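PDB 4MKX: inositol dehydrogenase, which probably catalyses the NAD-dependent oxidation of scyllo-inositol, as a sugar-alcohol dehydrogenase of the Gfo/Idh/MocA family. Local coordinates for residues A255-T263 / L272-K280. Numbering follows the deposited sequence.
Sequences AAHGYHVET and LRIAQVPEK
Thr263 and Ile274 form an antiparallel hydrogen-bonded pair in the hairpin of strands 260-267 and 271-274, the latter outermost within the chain, where the sheet of the C-terminal domain continues into a strand of a second subunit. Thr263 N reaches Ile274 O at 3.1 Å and Ile274 N returns to Thr263 O at 2.8 Å, the second bond nearly straight (171°). Past Ile274 the chains part around a water that donates to Ala275 O and, weakly, to Val261 O, and lies over one face of the His260 ring.

Pro278, centre of an inverse gamma turn, carries the van der Waals contact: CB lies 3.4 Å from Tyr259 O, CG meets the edge of the His257 ring, and CD lies 3.8 Å from His260 ND1. Ile274 CD1 touches Thr263 CB where Tyr147 of helix 145-155 packs on Ile274 and hydrogen-bonds Thr263 OG1.

A chain of side-chain hydrogen bonds runs along 255-263: His257 NE2 and His260 ND1 share one of 3.0 Å, and His260 NE2 donates in its ring plane to Glu262 OE1, on the anti side and 34° out of the carboxylate plane. With CG anti to the backbone N (chi1 176°) and the chain extended, Glu262 runs beside Ala275 O to the backbone of Gln276. Its OE2 takes a salt bridge from Arg166, its OE1 another from Arg273 of a third subunit. Arg273 of this chain pairs with Glu264, and its NH1 holds Gln276 OE1 in the guanidinium plane.

A glutamine at Glu262 would probably leave Arg166 without this countercharge and cost Arg273 of the third subunit a carboxylate partner. The buried carboxylate thus links hairpin, histidine pair and subunit interface, and is likely to be stabilised as an anion.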
ATOM      1  N   ALA A 255       4.087  -6.878  20.132  1.00 16.14           N
ATOM      2  CA  ALA A 255       3.452  -6.619  18.837  1.00 17.78           C
ATOM      3  C   ALA A 255       2.842  -7.897  18.279  1.00 18.82           C
ATOM      4  O   ALA A 255       3.532  -8.898  18.099  1.00 19.95           O
ATOM      5  CB  ALA A 255       4.461  -6.040  17.832  1.00 16.41           C
ATOM      6  N   ALA A 256       1.552  -7.868  17.985  1.00 18.57           N
ATOM      7  CA  ALA A 256       0.890  -9.072  17.501  1.00 16.69           C
ATOM      8  C   ALA A 256       1.262  -9.412  16.058  1.00 18.16           C
ATOM      9  O   ALA A 256       1.215 -10.581  15.658  1.00 20.38           O
ATOM     10  CB  ALA A 256      -0.621  -8.942  17.647  1.00 19.22           C
ATOM     11  N   HIS A 257       1.630  -8.402  15.273  1.00 16.28           N
ATOM     12  CA  HIS A 257       1.786  -8.608  13.834  1.00 14.10           C
ATOM     13  C   HIS A 257       3.197  -8.973  13.385  1.00 16.93           C
ATOM     14  O   HIS A 257       3.417  -9.249  12.201  1.00 20.69           O
ATOM     15  CB  HIS A 257       1.277  -7.386  13.057  1.00 16.42           C
ATOM     16  CG  HIS A 257       1.973  -6.110  13.413  1.00 14.65           C
ATOM     17  ND1 HIS A 257       1.774  -5.464  14.617  1.00 14.60           N
ATOM     18  CD2 HIS A 257       2.878  -5.365  12.733  1.00 15.34           C
ATOM     19  CE1 HIS A 257       2.515  -4.371  14.658  1.00 15.65           C
ATOM     20  NE2 HIS A 257       3.190  -4.282  13.522  1.00 14.53           N
ATOM     21  N   GLY A 258       4.137  -8.978  14.322  1.00 13.28           N
ATOM     22  CA  GLY A 258       5.520  -9.298  14.015  1.00 17.35           C
ATOM     23  C   GLY A 258       6.478  -8.306  14.641  1.00 16.13           C
ATOM     24  O   GLY A 258       6.176  -7.703  15.666  1.00 18.16           O
ATOM     25  N   TYR A 259       7.642  -8.142  14.015  1.00 12.59           N
ATOM     26  CA  TYR A 259       8.682  -7.248  14.504  1.00 12.19           C
ATOM     27  C   TYR A 259       8.464  -5.870  13.900  1.00 13.53           C
ATOM     28  O   TYR A 259       8.643  -5.689  12.691  1.00 13.72           O
ATOM     29  CB  TYR A 259      10.039  -7.802  14.061  1.00 11.57           C
ATOM     30  CG  TYR A 259      11.268  -7.051  14.541  1.00 13.65           C
ATOM     31  CD1 TYR A 259      11.462  -6.760  15.884  1.00 16.68           C
ATOM     32  CD2 TYR A 259      12.248  -6.669  13.641  1.00 13.72           C
ATOM     33  CE1 TYR A 259      12.593  -6.086  16.310  1.00 16.45           C
ATOM     34  CE2 TYR A 259      13.389  -6.007  14.050  1.00 11.87           C
ATOM     35  CZ  TYR A 259      13.559  -5.720  15.390  1.00 16.12           C
ATOM     36  OH  TYR A 259      14.687  -5.051  15.826  1.00 17.13           O
ATOM     37  N   HIS A 260       8.064  -4.904  14.721  1.00 11.76           N
ATOM     38  CA  HIS A 260       7.714  -3.593  14.180  1.00 11.06           C
ATOM     39  C   HIS A 260       8.796  -2.586  14.509  1.00 12.06           C
ATOM     40  O   HIS A 260       8.900  -2.123  15.642  1.00 13.79           O
ATOM     41  CB  HIS A 260       6.372  -3.098  14.708  1.00 10.13           C
ATOM     42  CG  HIS A 260       5.876  -1.868  14.010  1.00 10.61           C
ATOM     43  ND1 HIS A 260       4.878  -1.901  13.058  1.00 13.14           N
ATOM     44  CD2 HIS A 260       6.262  -0.572  14.100  1.00 12.05           C
ATOM     45  CE1 HIS A 260       4.647  -0.679  12.617  1.00 14.68           C
ATOM     46  NE2 HIS A 260       5.471   0.150  13.235  1.00 10.86           N
ATOM     47  N   VAL A 261       9.608  -2.259  13.512  1.00  9.87           N
ATOM     48  CA  VAL A 261      10.613  -1.206  13.641  1.00  8.84           C
ATOM     49  C   VAL A 261      10.349  -0.211  12.525  1.00 10.08           C
ATOM     50  O   VAL A 261      10.404  -0.548  11.341  1.00  9.61           O
ATOM     51  CB  VAL A 261      12.037  -1.760  13.549  1.00 11.63           C
ATOM     52  CG1 VAL A 261      13.046  -0.635  13.462  1.00 10.46           C
ATOM     53  CG2 VAL A 261      12.334  -2.594  14.784  1.00 12.79           C
ATOM     54  N   GLU A 262      10.008   1.004  12.912  1.00  7.48           N
ATOM     55  CA  GLU A 262       9.523   1.999  11.973  1.00  7.02           C
ATOM     56  C   GLU A 262      10.117   3.328  12.402  1.00  5.78           C
ATOM     57  O   GLU A 262      10.196   3.613  13.595  1.00  8.89           O
ATOM     58  CB  GLU A 262       7.991   2.087  12.034  1.00  8.65           C
ATOM     59  CG  GLU A 262       7.382   3.187  11.141  1.00  9.81           C
ATOM     60  CD  GLU A 262       5.943   3.480  11.457  1.00 10.59           C
ATOM     61  OE1 GLU A 262       5.416   2.924  12.451  1.00 10.26           O
ATOM     62  OE2 GLU A 262       5.319   4.289  10.723  1.00 10.23           O
ATOM     63  N   THR A 263      10.573   4.120  11.435  1.00  6.45           N
ATOM     64  CA  THR A 263      11.079   5.456  11.741  1.00  6.69           C
ATOM     65  C   THR A 263      10.470   6.451  10.782  1.00  6.85           C
ATOM     66  O   THR A 263      10.546   6.289   9.565  1.00  9.76           O
ATOM     67  CB  THR A 263      12.606   5.499  11.632  1.00  7.52           C
ATOM     68  OG1 THR A 263      13.149   4.562  12.567  1.00  8.17           O
ATOM     69  CG2 THR A 263      13.130   6.879  12.000  1.00  9.02           C
ATOM     70  N   LEU A 272       9.000  11.380   5.490  1.00 10.71           N
ATOM     71  CA  LEU A 272       9.195  10.026   5.003  1.00 11.41           C
ATOM     72  C   LEU A 272       9.041   9.041   6.139  1.00  8.90           C
ATOM     73  O   LEU A 272       9.182   9.401   7.314  1.00  9.16           O
ATOM     74  CB  LEU A 272      10.536   9.875   4.291  1.00 18.21           C
ATOM     75  CG  LEU A 272      11.781  10.231   5.069  1.00 13.80           C
ATOM     76  CD1 LEU A 272      12.246   9.013   5.858  1.00 21.20           C
ATOM     77  CD2 LEU A 272      12.916  10.712   4.145  1.00 21.17           C
ATOM     78  N   ARG A 273       8.704   7.804   5.779  1.00  7.09           N
ATOM     79  CA  ARG A 273       8.635   6.728   6.744  1.00  7.58           C
ATOM     80  C   ARG A 273       9.466   5.569   6.246  1.00  6.89           C
ATOM     81  O   ARG A 273       9.442   5.224   5.073  1.00  8.91           O
ATOM     82  CB  ARG A 273       7.179   6.290   6.971  1.00  5.88           C
ATOM     83  CG  ARG A 273       6.374   7.335   7.704  1.00  8.45           C
ATOM     84  CD  ARG A 273       4.932   6.911   7.887  1.00  8.46           C
ATOM     85  NE  ARG A 273       4.251   7.844   8.776  1.00  8.77           N
ATOM     86  CZ  ARG A 273       2.933   7.969   8.867  1.00  9.65           C
ATOM     87  NH1 ARG A 273       2.148   7.236   8.097  1.00 11.75           N
ATOM     88  NH2 ARG A 273       2.408   8.847   9.713  1.00 12.34           N
ATOM     89  N   ILE A 274      10.227   4.994   7.157  1.00  6.89           N
ATOM     90  CA  ILE A 274      10.995   3.801   6.878  1.00  6.60           C
ATOM     91  C   ILE A 274      10.240   2.656   7.536  1.00  8.72           C
ATOM     92  O   ILE A 274      10.082   2.632   8.753  1.00  8.10           O
ATOM     93  CB  ILE A 274      12.393   3.931   7.473  1.00  8.85           C
ATOM     94  CG1 ILE A 274      13.053   5.192   6.910  1.00 12.45           C
ATOM     95  CG2 ILE A 274      13.209   2.682   7.184  1.00  9.88           C
ATOM     96  CD1 ILE A 274      14.046   5.826   7.849  1.00 15.14           C
ATOM     97  N   ALA A 275       9.734   1.742   6.703  1.00  7.47           N
ATOM     98  CA  ALA A 275       8.943   0.586   7.131  1.00  7.11           C
ATOM     99  C   ALA A 275       7.717   0.974   7.943  1.00  9.36           C
ATOM    100  O   ALA A 275       7.503   0.473   9.045  1.00 11.45           O
ATOM    101  CB  ALA A 275       9.800  -0.432   7.877  1.00  9.97           C
ATOM    102  N   GLN A 276       6.925   1.867   7.361  1.00  8.79           N
ATOM    103  CA  GLN A 276       5.590   2.203   7.844  1.00  9.90           C
ATOM    104  C   GLN A 276       4.867   0.946   8.313  1.00 11.36           C
ATOM    105  O   GLN A 276       4.243   0.934   9.386  1.00 13.07           O
ATOM    106  CB  GLN A 276       4.847   2.856   6.684  1.00 11.64           C
ATOM    107  CG  GLN A 276       3.429   3.231   6.941  1.00 16.71           C
ATOM    108  CD  GLN A 276       2.905   4.138   5.863  1.00 15.66           C
ATOM    109  OE1 GLN A 276       2.793   5.335   6.071  1.00 17.45           O
ATOM    110  NE2 GLN A 276       2.575   3.573   4.703  1.00 15.45           N
ATOM    111  N   VAL A 277       4.968  -0.117   7.518  1.00 10.87           N
ATOM    112  CA  VAL A 277       4.601  -1.447   7.986  1.00 12.90           C
ATOM    113  C   VAL A 277       5.739  -2.401   7.637  1.00 11.50           C
ATOM    114  O   VAL A 277       6.454  -2.196   6.647  1.00 11.68           O
ATOM    115  CB  VAL A 277       3.266  -1.922   7.387  1.00 12.81           C
ATOM    116  CG1 VAL A 277       2.099  -1.060   7.901  1.00 18.23           C
ATOM    117  CG2 VAL A 277       3.338  -1.884   5.873  1.00 15.35           C
ATOM    118  N   PRO A 278       5.947  -3.435   8.462  1.00 11.60           N
ATOM    119  CA  PRO A 278       7.139  -4.260   8.238  1.00 13.53           C
ATOM    120  C   PRO A 278       6.925  -5.328   7.170  1.00 14.80           C
ATOM    121  O   PRO A 278       6.777  -6.504   7.498  1.00 12.93           O
ATOM    122  CB  PRO A 278       7.370  -4.921   9.600  1.00 15.70           C
ATOM    123  CG  PRO A 278       6.015  -4.933  10.268  1.00 14.12           C
ATOM    124  CD  PRO A 278       5.267  -3.724   9.744  1.00 15.12           C
ATOM    125  N   GLU A 279       6.930  -4.926   5.905  1.00 14.01           N
ATOM    126  CA  GLU A 279       6.673  -5.860   4.814  1.00 12.92           C
ATOM    127  C   GLU A 279       7.727  -6.965   4.754  1.00  9.99           C
ATOM    128  O   GLU A 279       8.936  -6.691   4.764  1.00 14.62           O
ATOM    129  CB  GLU A 279       6.663  -5.108   3.484  1.00 16.23           C
ATOM    130  CG  GLU A 279       5.740  -3.921   3.462  1.00 17.97           C
ATOM    131  CD  GLU A 279       6.018  -2.988   2.300  1.00 21.50           C
ATOM    132  OE1 GLU A 279       6.933  -3.276   1.498  1.00 27.35           O
ATOM    133  OE2 GLU A 279       5.311  -1.969   2.189  1.00 23.15           O
ATOM    134  N   LYS A 280       7.275  -8.216   4.673  1.00  9.93           N
ATOM    135  CA  LYS A 280       8.181  -9.371   4.601  1.00 11.55           C
ATOM    136  C   LYS A 280       8.916  -9.477   3.268  1.00  9.44           C
ATOM    137  O   LYS A 280      10.107  -9.799   3.216  1.00 11.18           O
ATOM    138  CB  LYS A 280       7.381 -10.670   4.797  1.00 11.18           C
ATOM    139  CG  LYS A 280       8.237 -11.929   4.925  1.00 11.70           C
ATOM    140  CD  LYS A 280       7.372 -13.159   5.163  1.00 14.55           C
ATOM    141  CE  LYS A 280       8.217 -14.401   5.322  1.00 22.79           C
ATOM    142  NZ  LYS A 280       9.061 -14.270   6.533  1.00 28.42           N
TER
HETATM  143  O   HOH W   1       7.654  -1.584  10.813  1.00 17.05           O